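Local coordinates for protein monoglyceride lipase (Saccharomyces cerevisiae, PDB 4ZWN) that hydrolyses monoacylglycerols to free fatty acids and glycerol, with a strong preference for monounsaturated substrates, and takes part in fatty acid ethyl ester breakdown, at residues A[24-29]-A[213-218]; A[123-128]-A[157-162]; A[172-177]-A[274-279]. The protein carries 2 engineered substitutions. All coordinates share one frame; numbering follows the deposited sequence.

Contact 1: residues A[24-29]-A[213-218]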
loop_
_atom_site.group_PDB
_atom_site.type_symbol
_atom_site.label_atom_id
_atom_site.label_comp_id
_atom_site.label_asym_id
_atom_site.label_seq_id
_atom_site.Cartn_x
_atom_site.Cartn_y
_atom_site.Cartn_z
ATOM N N PRO A 24 -8.994 21.001 -6.085
ATOM C CA PRO A 24 -9.843 19.853 -6.421
ATOM C C PRO A 24 -9.054 18.581 -6.720
ATOM O O PRO A 24 -7.887 18.649 -7.104
ATOM C CB PRO A 24 -10.581 20.332 -7.670
ATOM C CG PRO A 24 -9.604 21.239 -8.333
ATOM C CD PRO A 24 -8.867 21.939 -7.215
ATOM N N TYR A 25 -9.701 17.434 -6.543
ATOM C CA TYR A 25 -9.117 16.152 -6.915
ATOM C C TYR A 25 -8.981 16.081 -8.432
ATOM O O TYR A 25 -9.981 16.050 -9.148
ATOM C CB TYR A 25 -9.978 15.000 -6.384
ATOM C CG TYR A 25 -9.390 13.622 -6.591
ATOM C CD1 TYR A 25 -8.131 13.297 -6.100
ATOM C CD2 TYR A 25 -10.107 12.636 -7.256
ATOM C CE1 TYR A 25 -7.598 12.033 -6.282
ATOM C CE2 TYR A 25 -9.584 11.371 -7.441
ATOM C CZ TYR A 25 -8.331 11.074 -6.953
ATOM O OH TYR A 25 -7.812 9.813 -7.139
ATOM N N PRO A 26 -7.734 16.064 -8.928
ATOM C CA PRO A 26 -7.427 16.173 -10.360
ATOM C C PRO A 26 -8.031 15.059 -11.208
ATOM O O PRO A 26 -8.267 15.263 -12.398
ATOM C CB PRO A 26 -5.894 16.100 -10.395
ATOM C CG PRO A 26 -5.462 16.505 -9.028
ATOM C CD PRO A 26 -6.511 15.955 -8.117
ATOM N N TYR A 27 -8.275 13.900 -10.611
ATOM C CA TYR A 27 -8.756 12.755 -11.376
ATOM C C TYR A 27 -10.280 12.674 -11.389
ATOM O O TYR A 27 -10.938 12.867 -10.365
ATOM C CB TYR A 27 -8.166 11.454 -10.823
ATOM C CG TYR A 27 -8.689 10.216 -11.516
ATOM C CD1 TYR A 27 -8.285 9.893 -12.804
ATOM C CD2 TYR A 27 -9.587 9.370 -10.880
ATOM C CE1 TYR A 27 -8.763 8.764 -13.442
ATOM C CE2 TYR A 27 -10.070 8.240 -11.508
ATOM C CZ TYR A 27 -9.656 7.942 -12.788
ATOM O OH TYR A 27 -10.138 6.815 -13.412
ATOM N N LYS A 28 -10.826 12.389 -12.567
ATOM C CA LYS A 28 -12.260 12.207 -12.744
ATOM C C LYS A 28 -12.601 10.722 -12.735
ATOM O O LYS A 28 -12.224 9.992 -13.650
ATOM C CB LYS A 28 -12.726 12.844 -14.057
ATOM C CG LYS A 28 -12.385 14.322 -14.214
ATOM C CD LYS A 28 -13.274 15.191 -13.340
ATOM C CE LYS A 28 -13.383 16.605 -13.891
ATOM N NZ LYS A 28 -14.346 17.429 -13.106
ATOM N N VAL A 29 -13.302 10.273 -11.700
ATOM C CA VAL A 29 -13.695 8.871 -11.604
ATOM C C VAL A 29 -14.697 8.542 -12.708
ATOM O O VAL A 29 -15.636 9.298 -12.949
ATOM C CB VAL A 29 -14.300 8.543 -10.224
ATOM C CG1 VAL A 29 -14.673 7.069 -10.137
ATOM C CG2 VAL A 29 -13.321 8.910 -9.121
ATOM N N ASP A 213 3.662 15.611 -10.541
ATOM C CA ASP A 213 2.519 16.364 -11.058
ATOM C C ASP A 213 2.036 17.401 -10.050
ATOM O O ASP A 213 1.643 17.060 -8.933
ATOM C CB ASP A 213 1.370 15.421 -11.428
ATOM C CG ASP A 213 0.283 16.116 -12.229
ATOM O OD1 ASP A 213 0.577 17.150 -12.863
ATOM O OD2 ASP A 213 -0.865 15.628 -12.233
ATOM N N LYS A 214 2.055 18.667 -10.454
ATOM C CA LYS A 214 1.705 19.763 -9.556
ATOM C C LYS A 214 0.203 19.844 -9.324
ATOM O O LYS A 214 -0.251 20.454 -8.358
ATOM C CB LYS A 214 2.223 21.090 -10.110
ATOM C CG LYS A 214 3.661 21.023 -10.589
ATOM C CD LYS A 214 4.266 22.407 -10.735
ATOM C CE LYS A 214 5.416 22.598 -9.759
ATOM N NZ LYS A 214 5.966 23.982 -9.805
ATOM N N ALA A 215 -0.566 19.227 -10.214
ATOM C CA ALA A 215 -2.012 19.173 -10.057
ATOM C C ALA A 215 -2.381 18.363 -8.816
ATOM O O ALA A 215 -3.166 18.815 -7.984
ATOM C CB ALA A 215 -2.661 18.583 -11.297
ATOM N N TYR A 216 -1.806 17.168 -8.695
ATOM C CA TYR A 216 -2.041 16.325 -7.526
ATOM C C TYR A 216 -1.335 16.879 -6.293
ATOM O O TYR A 216 -1.772 16.653 -5.165
ATOM C CB TYR A 216 -1.580 14.891 -7.783
ATOM C CG TYR A 216 -2.485 14.100 -8.697
ATOM C CD1 TYR A 216 -3.641 13.499 -8.213
ATOM C CD2 TYR A 216 -2.177 13.941 -10.040
ATOM C CE1 TYR A 216 -4.469 12.771 -9.046
ATOM C CE2 TYR A 216 -2.998 13.217 -10.878
ATOM C CZ TYR A 216 -4.142 12.635 -10.377
ATOM O OH TYR A 216 -4.962 11.913 -11.212
ATOM N N ARG A 217 -0.233 17.589 -6.514
ATOM C CA ARG A 217 0.469 18.260 -5.427
ATOM C C ARG A 217 -0.440 19.272 -4.734
ATOM O O ARG A 217 -0.531 19.304 -3.506
ATOM C CB ARG A 217 1.723 18.960 -5.948
ATOM C CG ARG A 217 3.022 18.251 -5.627
ATOM C CD ARG A 217 4.210 19.086 -6.075
ATOM N NE ARG A 217 4.989 18.418 -7.112
ATOM C CZ ARG A 217 5.981 18.990 -7.785
ATOM N NH1 ARG A 217 6.316 20.248 -7.536
ATOM N NH2 ARG A 217 6.637 18.303 -8.711
ATOM N N ALA A 218 -1.112 20.093 -5.537
ATOM C CA ALA A 218 -1.999 21.128 -5.016
ATOM C C ALA A 218 -3.156 20.519 -4.236
ATOM O O ALA A 218 -3.532 21.017 -3.174
ATOM C CB ALA A 218 -2.521 21.994 -6.149
#

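Contact 2: residues A[123-128]-A[157-162]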
loop_
_atom_site.group_PDB
_atom_site.type_symbol
_atom_site.label_atom_id
_atom_site.label_comp_id
_atom_site.label_asym_id
_atom_site.label_seq_id
_atom_site.Cartn_x
_atom_site.Cartn_y
_atom_site.Cartn_z
ATOM N N PHE A 123 -9.522 -8.659 7.540
ATOM C CA PHE A 123 -10.056 -8.220 6.257
ATOM C C PHE A 123 -9.618 -9.129 5.119
ATOM O O PHE A 123 -10.257 -9.167 4.069
ATOM C CB PHE A 123 -9.639 -6.779 5.970
ATOM C CG PHE A 123 -10.340 -5.772 6.829
ATOM C CD1 PHE A 123 -11.651 -5.407 6.558
ATOM C CD2 PHE A 123 -9.699 -5.197 7.912
ATOM C CE1 PHE A 123 -12.306 -4.485 7.349
ATOM C CE2 PHE A 123 -10.347 -4.274 8.708
ATOM C CZ PHE A 123 -11.654 -3.917 8.426
ATOM N N VAL A 124 -8.529 -9.857 5.331
ATOM C CA VAL A 124 -8.116 -10.883 4.385
ATOM C C VAL A 124 -9.151 -12.000 4.386
ATOM O O VAL A 124 -9.638 -12.411 3.334
ATOM C CB VAL A 124 -6.720 -11.454 4.720
ATOM C CG1 VAL A 124 -6.509 -12.792 4.031
ATOM C CG2 VAL A 124 -5.634 -10.471 4.325
ATOM N N GLU A 125 -9.502 -12.470 5.580
ATOM C CA GLU A 125 -10.469 -13.551 5.725
ATOM C C GLU A 125 -11.861 -13.150 5.252
ATOM O O GLU A 125 -12.618 -13.984 4.759
ATOM C CB GLU A 125 -10.526 -14.015 7.176
ATOM C CG GLU A 125 -9.240 -14.657 7.652
ATOM C CD GLU A 125 -9.269 -14.980 9.127
ATOM O OE1 GLU A 125 -10.246 -14.586 9.799
ATOM O OE2 GLU A 125 -8.316 -15.627 9.613
ATOM N N LYS A 126 -12.193 -11.872 5.408
ATOM C CA LYS A 126 -13.471 -11.346 4.939
ATOM C C LYS A 126 -13.567 -11.443 3.422
ATOM O O LYS A 126 -14.558 -11.935 2.880
ATOM C CB LYS A 126 -13.650 -9.893 5.384
ATOM C CG LYS A 126 -14.934 -9.232 4.895
ATOM C CD LYS A 126 -14.954 -7.750 5.258
ATOM C CE LYS A 126 -16.368 -7.175 5.258
ATOM N NZ LYS A 126 -16.985 -7.136 3.905
ATOM N N ASN A 127 -12.528 -10.969 2.742
ATOM C CA ASN A 127 -12.486 -11.009 1.286
ATOM C C ASN A 127 -12.321 -12.428 0.765
ATOM O O ASN A 127 -12.873 -12.784 -0.276
ATOM C CB ASN A 127 -11.358 -10.122 0.761
ATOM C CG ASN A 127 -11.689 -8.649 0.855
ATOM O OD1 ASN A 127 -12.380 -8.105 -0.004
ATOM N ND2 ASN A 127 -11.196 -7.995 1.900
ATOM N N LEU A 128 -11.553 -13.228 1.498
ATOM C CA LEU A 128 -11.341 -14.630 1.164
ATOM C C LEU A 128 -12.675 -15.370 1.176
ATOM O O LEU A 128 -12.932 -16.232 0.336
ATOM C CB LEU A 128 -10.360 -15.268 2.151
ATOM C CG LEU A 128 -9.231 -16.150 1.612
ATOM C CD1 LEU A 128 -8.641 -15.566 0.340
ATOM C CD2 LEU A 128 -8.155 -16.298 2.674
ATOM N N GLY A 157 2.077 -13.977 6.914
ATOM C CA GLY A 157 0.625 -14.015 6.899
ATOM C C GLY A 157 0.034 -15.390 7.151
ATOM O O GLY A 157 0.574 -16.402 6.703
ATOM N N LYS A 158 -1.082 -15.425 7.871
ATOM C CA LYS A 158 -1.768 -16.679 8.159
ATOM C C LYS A 158 -2.280 -17.336 6.889
ATOM O O LYS A 158 -2.349 -18.561 6.793
ATOM C CB LYS A 158 -2.928 -16.447 9.120
ATOM C CG LYS A 158 -2.673 -16.931 10.531
ATOM C CD LYS A 158 -3.883 -16.660 11.400
ATOM C CE LYS A 158 -5.130 -17.283 10.796
ATOM N NZ LYS A 158 -6.370 -16.766 11.437
ATOM N N HIS A 159 -2.643 -16.510 5.915
ATOM C CA HIS A 159 -3.158 -17.004 4.648
ATOM C C HIS A 159 -2.238 -16.612 3.499
ATOM O O HIS A 159 -2.697 -16.343 2.389
ATOM C CB HIS A 159 -4.569 -16.473 4.412
ATOM C CG HIS A 159 -5.495 -16.708 5.563
ATOM N ND1 HIS A 159 -6.220 -17.872 5.710
ATOM C CD2 HIS A 159 -5.805 -15.934 6.631
ATOM C CE1 HIS A 159 -6.941 -17.801 6.815
ATOM N NE2 HIS A 159 -6.706 -16.637 7.393
ATOM N N LYS A 160 -0.936 -16.592 3.771
ATOM C CA LYS A 160 0.052 -16.201 2.769
ATOM C C LYS A 160 0.089 -17.157 1.575
ATOM O O LYS A 160 0.419 -16.748 0.463
ATOM C CB LYS A 160 1.448 -16.102 3.398
ATOM C CG LYS A 160 2.004 -17.408 3.941
ATOM C CD LYS A 160 3.395 -17.203 4.520
ATOM C CE LYS A 160 3.958 -18.489 5.102
ATOM N NZ LYS A 160 5.303 -18.275 5.702
ATOM N N ASN A 161 -0.254 -18.423 1.800
ATOM C CA ASN A 161 -0.245 -19.412 0.725
ATOM C C ASN A 161 -1.561 -19.431 -0.046
ATOM O O ASN A 161 -1.707 -20.157 -1.029
ATOM C CB ASN A 161 0.053 -20.807 1.282
ATOM C CG ASN A 161 1.429 -20.902 1.916
ATOM O OD1 ASN A 161 1.556 -21.153 3.115
ATOM N ND2 ASN A 161 2.468 -20.704 1.112
ATOM N N GLU A 162 -2.517 -18.627 0.405
ATOM C CA GLU A 162 -3.825 -18.567 -0.231
ATOM C C GLU A 162 -3.956 -17.325 -1.111
ATOM O O GLU A 162 -4.828 -17.260 -1.977
ATOM C CB GLU A 162 -4.927 -18.593 0.829
ATOM C CG GLU A 162 -4.839 -19.795 1.753
ATOM C CD GLU A 162 -5.792 -19.708 2.925
ATOM O OE1 GLU A 162 -6.981 -19.391 2.709
ATOM O OE2 GLU A 162 -5.344 -19.952 4.067
#

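Contact 3: residues A[172-177]-A[274-279]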
loop_
_atom_site.group_PDB
_atom_site.type_symbol
_atom_site.label_atom_id
_atom_site.label_comp_id
_atom_site.label_asym_id
_atom_site.label_seq_id
_atom_site.Cartn_x
_atom_site.Cartn_y
_atom_site.Cartn_z
ATOM N N LEU A 172 8.014 0.370 1.448
ATOM C CA LEU A 172 8.887 0.919 2.472
ATOM C C LEU A 172 9.807 -0.162 3.011
ATOM O O LEU A 172 9.439 -0.915 3.914
ATOM C CB LEU A 172 8.076 1.536 3.610
ATOM C CG LEU A 172 8.882 2.074 4.796
ATOM C CD1 LEU A 172 9.818 3.180 4.358
ATOM C CD2 LEU A 172 7.953 2.564 5.889
ATOM N N ILE A 173 11.002 -0.243 2.440
ATOM C CA ILE A 173 12.016 -1.163 2.929
ATOM C C ILE A 173 13.132 -0.350 3.587
ATOM O O ILE A 173 13.395 -0.500 4.780
ATOM C CB ILE A 173 12.559 -2.055 1.795
ATOM C CG1 ILE A 173 11.427 -2.929 1.241
ATOM C CG2 ILE A 173 13.694 -2.925 2.295
ATOM C CD1 ILE A 173 11.855 -3.918 0.171
ATOM N N ILE A 174 13.769 0.522 2.815
ATOM C CA ILE A 174 14.702 1.496 3.378
ATOM C C ILE A 174 14.410 2.889 2.841
ATOM O O ILE A 174 14.140 3.065 1.653
ATOM C CB ILE A 174 16.172 1.150 3.066
ATOM C CG1 ILE A 174 16.337 0.790 1.588
ATOM C CG2 ILE A 174 16.657 0.023 3.958
ATOM C CD1 ILE A 174 17.775 0.734 1.133
ATOM N N LEU A 175 14.466 3.882 3.721
ATOM C CA LEU A 175 14.313 5.267 3.299
ATOM C C LEU A 175 15.455 5.680 2.375
ATOM O O LEU A 175 16.581 5.198 2.502
ATOM C CB LEU A 175 14.255 6.203 4.508
ATOM C CG LEU A 175 13.074 6.040 5.465
ATOM C CD1 LEU A 175 13.185 7.025 6.619
ATOM C CD2 LEU A 175 11.766 6.230 4.721
ATOM N N HIS A 176 15.143 6.570 1.439
ATOM C CA HIS A 176 16.132 7.168 0.556
ATOM C C HIS A 176 16.941 8.203 1.332
ATOM O O HIS A 176 16.383 8.915 2.168
ATOM C CB HIS A 176 15.436 7.809 -0.647
ATOM C CG HIS A 176 16.368 8.261 -1.728
ATOM N ND1 HIS A 176 17.080 9.439 -1.652
ATOM C CD2 HIS A 176 16.693 7.700 -2.917
ATOM C CE1 HIS A 176 17.809 9.581 -2.746
ATOM N NE2 HIS A 176 17.592 8.539 -3.529
ATOM N N PRO A 177 18.258 8.285 1.065
ATOM C CA PRO A 177 19.159 9.218 1.757
ATOM C C PRO A 177 18.637 10.655 1.797
ATOM O O PRO A 177 18.832 11.353 2.791
ATOM C CB PRO A 177 20.443 9.135 0.930
ATOM C CG PRO A 177 20.436 7.751 0.393
ATOM C CD PRO A 177 18.991 7.428 0.115
ATOM N N ILE A 274 11.873 9.212 -1.624
ATOM C CA ILE A 274 11.275 8.945 -0.323
ATOM C C ILE A 274 11.673 7.545 0.138
ATOM O O ILE A 274 12.317 7.384 1.173
ATOM C CB ILE A 274 9.742 9.084 -0.366
ATOM C CG1 ILE A 274 9.361 10.524 -0.720
ATOM C CG2 ILE A 274 9.126 8.684 0.968
ATOM C CD1 ILE A 274 7.871 10.781 -0.756
ATOM N N ASN A 275 11.294 6.535 -0.642
ATOM C CA ASN A 275 11.743 5.168 -0.400
ATOM C C ASN A 275 12.784 4.756 -1.435
ATOM O O ASN A 275 12.530 4.814 -2.636
ATOM C CB ASN A 275 10.564 4.192 -0.422
ATOM C CG ASN A 275 9.584 4.434 0.710
ATOM O OD1 ASN A 275 9.903 5.109 1.689
ATOM N ND2 ASN A 275 8.385 3.875 0.587
ATOM N N ASP A 276 13.956 4.341 -0.967
ATOM C CA ASP A 276 15.057 4.007 -1.864
ATOM C C ASP A 276 14.750 2.786 -2.725
ATOM O O ASP A 276 14.357 1.736 -2.210
ATOM C CB ASP A 276 16.339 3.765 -1.065
ATOM C CG ASP A 276 17.593 4.001 -1.886
ATOM O OD1 ASP A 276 17.639 3.577 -3.057
ATOM O OD2 ASP A 276 18.538 4.622 -1.356
ATOM N N PRO A 277 14.930 2.923 -4.049
ATOM C CA PRO A 277 14.805 1.796 -4.979
ATOM C C PRO A 277 15.749 0.643 -4.633
ATOM O O PRO A 277 15.499 -0.488 -5.048
ATOM C CB PRO A 277 15.171 2.417 -6.329
ATOM C CG PRO A 277 14.802 3.852 -6.186
ATOM C CD PRO A 277 15.121 4.201 -4.760
ATOM N N LYS A 278 16.811 0.936 -3.885
ATOM C CA LYS A 278 17.757 -0.085 -3.438
ATOM C C LYS A 278 17.066 -1.196 -2.647
ATOM O O LYS A 278 17.452 -2.359 -2.732
ATOM C CB LYS A 278 18.864 0.546 -2.584
ATOM C CG LYS A 278 19.929 1.306 -3.376
ATOM C CD LYS A 278 20.944 1.974 -2.443
ATOM C CE LYS A 278 22.025 2.721 -3.216
ATOM N NZ LYS A 278 21.463 3.759 -4.129
ATOM N N GLY A 279 16.040 -0.830 -1.883
ATOM C CA GLY A 279 15.299 -1.794 -1.089
ATOM C C GLY A 279 14.562 -2.812 -1.938
ATOM O O GLY A 279 14.599 -4.011 -1.660
HETATM O O HOH W 1 13.115 1.019 0.303
#

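Contact 1: residues A[24-29]-A[213-218]
The ring of Tyr216 carries Pro26 over one face, with Tyr27 and Tyr25 at its edge, near its plane. In this alpha/beta hydrolase the contact joins the N-terminal segment preceding strand 37-41 to helix 214-222. Pro26 CG lies 3.8 Å from the centroid of the Tyr216 ring and 20° off its normal, which meets the description of a CH-pi contact. Pro26 CG sits off-centre, toward the rim, 3.6 Å from Tyr216 CD1. At the edge, Tyr25 CE1 meets Tyr216 CE1 at 4.2 Å and Tyr27 CB approaches Tyr216 OH to 3.3 Å. Within 24-29, the backbone N of Tyr27 stands above one face of the Tyr25 ring, while Tyr25 CE2 lies at the edge of the Tyr27 ring.

Helix 214-222 belongs to the long excursion, about half helical, between strands 165-169 and 264-269, the place where members of this superfamily commonly carry a cap. Asp213 occupies the N-cap position, and the bond from Arg217 N to Asp213 O (3.1 Å) closes a turn bearing Tyr216.

With CG anti to its own carbonyl carbon (chi1 -74°), Tyr216 sends its ring out from the helix across the proline. No hydrogen bond links the segments, so the 210 Å² buried between them rests on van der Waals and CH-pi contacts. Tyr27 runs alongside Tyr216 in the same direction, but its hydroxyl is engaged elsewhere, in a hydrogen bond to Asp82 of helix 78-86. Tyr25 is further placed by an edge-to-face contact with Phe219 and a cation-pi contact with Lys75. Pro26 touches the helix backbone as well: its CG comes within 3.4 Å of Ala215 O and 4.2 Å of Ala215 CB.

Contact 2: residues A[123-128]-A[157-162]
Glu125 and His159 each place CG anti to their own carbonyl carbon (chi1 -66° for Glu125). Since the Glu125 chain is extended beyond CG, its carboxylate reaches the edge of the imidazole. His159 NE2 donates to Glu125 OE2 at 2.9 Å, with an N-H...O angle of 165°. The oxygen lies near the ring plane and uses its anti lone pair, while the carboxylate and ring planes stand 83° apart. The same OE2 accepts from Lys158 NZ at 2.9 Å in a salt bridge, met nearly end-on to its C-O bond; the lysine chain, bent at chi3, brings NZ to it.

The other ring nitrogen is also used: His159 ND1 donates to Glu162 OE2 at 2.8 Å, from above that carboxylate's plane. Bonded in-plane at both nitrogens, the imidazole is fixed in rotation, and two flanking carboxylates would be expected to favour its protonated form. Replacing His159 with a leucine removes both donors and would probably leave Glu162 without this mate and Glu125 dependent on Lys158 alone here. Leu128 CD2 lies obliquely by the ring, 3.9 Å from His159 ND1, and 3.3 Å from Glu162 OE1; Val124 CG1 lies 4.1 Å from His159 CD2.

The contact thus fastens helix 113-134 to the loop joining helix 145-156 to strand 165-169, while Val124 and Leu128 also rest on Met140 and Leu138 of strand 138-143.

Contact 3: residues A[172-177]-A[274-279]
Two backbone hydrogen bonds flank Leu175 and Asn275, which form a single isolated bridge, their CA atoms 4.5 Å apart. Asp276 N donates to Ile174 O at 2.9 Å, and His176 N to Ile274 O at 3.0 Å. The second is almost straight at the hydrogen (179°), although its donor stands above the carbonyl plane. Water 1 adds a further link, accepting from Ile174 N and donating to Asp276 O.

Capping comes next. Asp276, at the N-cap of helix 277-286, receives Lys278 N on OD1 at 2.9 Å, from above the carboxylate plane. His176 holds the N-cap position of helix 177-182, its ND1 bonded to His178 N.

Van der Waals packing completes the join. Asp276 OD2 approaches Pro177 CD to 3.2 Å. Ile174 holds CG1 between its backbone N and carbonyl carbon (chi1 47°), which brings CD1 to 3.9 Å from Lys278 CB and also beside Gly279 N. Having no side chain, Gly279 admits Ile173, whose CB lies 4.0 Å from Gly279 CA.

The amide of Asn275, with the Leu172 CD1 methyl 3.3 Å from its OD1, points into the inferred active site: ND2 bonds to the OG of Ser144, the inferred nucleophile, and to Gly170 O. The backbone N atoms of Ile274 and Asn275 both donate to OD1 of Asp272, the probable acid of the charge relay. The chemistry is consistent with a second-shell role for these paired N-H groups in orienting Asp272, while Asn275 ND2 hydrogen-bonds the serine OG directly.

How the contacts relate
Along the chain the segments run 24-29, 123-128, 157-162, 172-177, 213-218, 274-279: contact 2 is nested within the loop closed by contact 1, contact 3 follows contact 2, and the segments of contacts 1 and 3 alternate. None touches another; centres lie about 33 Å (1 and 2), 25 Å (1 and 3) and 27 Å (2 and 3) apart. Contact 2 joins helix 113-134 to the loop after helix 145-156, across the chain's centre from both others. Contact 3 ties together the loops after neighbouring parallel strands 165-169 and 264-269, whereas contact 1 joins the excursion between those strands to the N-terminal segment. Of the three, contact 3 reaches the inferred catalytic residues.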